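Side-chain contact in allantoin racemase (Pseudomonas fluorescens, PDB 5LG5), which probably interconverts the two enantiomers of allantoin and related 5-substituted hydantoins: residues E[161-164]-E[165-168]. Residues are numbered along the deposited sequence; the frame is centred on the assembly and turned at random.
Sequences VRQA and ELAI
V161 and E165, R162 and L166, Q163 and A167, and A164 and I168 meet as neighbours one turn apart within helix 153-171, a local contact on the flank of the parallel sheet that contains strands 110-114 and 136-141. Four successive i to i+4 backbone hydrogen bonds hold the turn; E165 N donates to V161 O at 2.8 Å, nearly in line with the carbonyl, and I168 N reaches A164 O at 3.0 Å.

Around this frame the side chains divide by face. In the exposed E165, CG stands beside the backbone N (chi1 -71°), which turns the chain back along the preceding turn; beyond CG it runs straight. Its CG packs 3.3 Å from V161 O, and its carboxylate OE2 lies 3.7 Å from CG1 of V161, which is buried against R193 of helix 187-194. L166 CD1 runs alongside the aliphatic part of R162, 4.1 Å from its CG, while meeting the Q163 amide, whose OE1 is 3.9 Å away. The Q163 chain bends at chi2 (-52°), which carries the amide to L166, and OE1 accepts a hydrogen bond from R140 NH1, linking the helix to strand 136-141.

The small A167 touches S111 and S138, whereas A164 and I168 rest on T194 of helix 187-194. I168 CD1 lies 3.3 Å from A164 O. With V161, A164 and A167 buried, R162 and E165 exposed and the others between, the stretch illustrates how i to i+4 neighbours divide between sheet, neighbouring helix and solvent on an amphipathic helix flanking the parallel sheet of an alpha/beta domain, here in the Asp/Glu/hydantoin racemase family.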
ATOM      1  N   VAL E 161     -25.958 -11.397 -13.175  1.00 18.76           N
ATOM      2  CA  VAL E 161     -26.693 -10.179 -12.814  1.00 19.29           C
ATOM      3  C   VAL E 161     -26.777  -9.993 -11.309  1.00 15.71           C
ATOM      4  O   VAL E 161     -26.559  -8.876 -10.823  1.00 16.16           O
ATOM      5  CB  VAL E 161     -28.123 -10.108 -13.472  1.00 23.37           C
ATOM      6  CG1 VAL E 161     -28.983  -8.991 -12.873  1.00 19.06           C
ATOM      7  CG2 VAL E 161     -28.020  -9.966 -14.994  1.00 25.90           C
ATOM      8  N   ARG E 162     -27.023 -11.072 -10.565  1.00 13.93           N
ATOM      9  CA  ARG E 162     -27.100 -10.943  -9.107  1.00 20.00           C
ATOM     10  C   ARG E 162     -25.796 -10.444  -8.507  1.00 17.54           C
ATOM     11  O   ARG E 162     -25.818  -9.590  -7.623  1.00 18.85           O
ATOM     12  CB  ARG E 162     -27.536 -12.235  -8.392  1.00 20.98           C
ATOM     13  CG  ARG E 162     -27.529 -12.036  -6.848  1.00 25.08           C
ATOM     14  CD  ARG E 162     -28.133 -13.168  -5.987  1.00 34.24           C
ATOM     15  NE  ARG E 162     -27.417 -14.440  -6.062  1.00 43.37           N
ATOM     16  CZ  ARG E 162     -27.797 -15.461  -6.829  1.00 49.31           C
ATOM     17  NH1 ARG E 162     -28.898 -15.353  -7.563  1.00 46.14           N
ATOM     18  NH2 ARG E 162     -27.094 -16.589  -6.854  1.00 39.30           N
ATOM     19  N   GLN E 163     -24.666 -10.972  -8.975  1.00 19.68           N
ATOM     20  CA  GLN E 163     -23.370 -10.524  -8.460  1.00 17.82           C
ATOM     21  C   GLN E 163     -23.103  -9.077  -8.834  1.00 13.40           C
ATOM     22  O   GLN E 163     -22.586  -8.307  -8.031  1.00 16.72           O
ATOM     23  CB  GLN E 163     -22.233 -11.421  -8.956  1.00 14.96           C
ATOM     24  CG  GLN E 163     -22.298 -12.829  -8.396  1.00 13.62           C
ATOM     25  CD  GLN E 163     -22.424 -12.818  -6.891  1.00 18.97           C
ATOM     26  OE1 GLN E 163     -21.757 -12.037  -6.206  1.00 16.56           O
ATOM     27  NE2 GLN E 163     -23.302 -13.666  -6.364  1.00 20.08           N
ATOM     28  N   ALA E 164     -23.472  -8.706 -10.057  1.00 15.56           N
ATOM     29  CA  ALA E 164     -23.327  -7.322 -10.490  1.00 11.48           C
ATOM     30  C   ALA E 164     -24.154  -6.387  -9.606  1.00 16.90           C
ATOM     31  O   ALA E 164     -23.691  -5.309  -9.216  1.00 14.85           O
ATOM     32  CB  ALA E 164     -23.717  -7.171 -11.949  1.00 12.01           C
ATOM     33  N   GLU E 165     -25.376  -6.802  -9.288  1.00 16.79           N
ATOM     34  CA  GLU E 165     -26.240  -5.997  -8.426  1.00 20.62           C
ATOM     35  C   GLU E 165     -25.634  -5.849  -7.034  1.00 20.57           C
ATOM     36  O   GLU E 165     -25.672  -4.769  -6.441  1.00 17.77           O
ATOM     37  CB  GLU E 165     -27.652  -6.593  -8.372  1.00 18.67           C
ATOM     38  CG  GLU E 165     -28.402  -6.417  -9.680  1.00 18.41           C
ATOM     39  CD  GLU E 165     -29.763  -7.102  -9.699  1.00 31.31           C
ATOM     40  OE1 GLU E 165     -29.970  -8.059  -8.911  1.00 26.21           O
ATOM     41  OE2 GLU E 165     -30.611  -6.693 -10.529  1.00 30.13           O
ATOM     42  N   LEU E 166     -25.055  -6.934  -6.526  1.00 17.07           N
ATOM     43  CA  LEU E 166     -24.422  -6.898  -5.214  1.00 19.12           C
ATOM     44  C   LEU E 166     -23.181  -6.012  -5.237  1.00 19.06           C
ATOM     45  O   LEU E 166     -22.918  -5.255  -4.298  1.00 18.75           O
ATOM     46  CB  LEU E 166     -24.061  -8.313  -4.755  1.00 20.47           C
ATOM     47  CG  LEU E 166     -25.220  -9.249  -4.410  1.00 23.67           C
ATOM     48  CD1 LEU E 166     -24.715 -10.664  -4.147  1.00 24.95           C
ATOM     49  CD2 LEU E 166     -25.971  -8.730  -3.178  1.00 30.38           C
ATOM     50  N   ALA E 167     -22.425  -6.107  -6.322  1.00 17.22           N
ATOM     51  CA  ALA E 167     -21.228  -5.300  -6.479  1.00 15.99           C
ATOM     52  C   ALA E 167     -21.573  -3.811  -6.441  1.00 14.91           C
ATOM     53  O   ALA E 167     -20.914  -3.024  -5.751  1.00 14.30           O
ATOM     54  CB  ALA E 167     -20.526  -5.661  -7.777  1.00 10.78           C
ATOM     55  N   ILE E 168     -22.629  -3.434  -7.151  1.00 12.30           N
ATOM     56  CA  ILE E 168     -23.071  -2.043  -7.178  1.00 16.45           C
ATOM     57  C   ILE E 168     -23.555  -1.597  -5.800  1.00 18.69           C
ATOM     58  O   ILE E 168     -23.085  -0.588  -5.244  1.00 19.03           O
ATOM     59  CB  ILE E 168     -24.208  -1.863  -8.215  1.00 18.53           C
ATOM     60  CG1 ILE E 168     -23.687  -2.168  -9.613  1.00 16.52           C
ATOM     61  CG2 ILE E 168     -24.829  -0.478  -8.128  1.00 14.36           C
ATOM     62  CD1 ILE E 168     -24.778  -2.513 -10.618  1.00 17.36           C
TER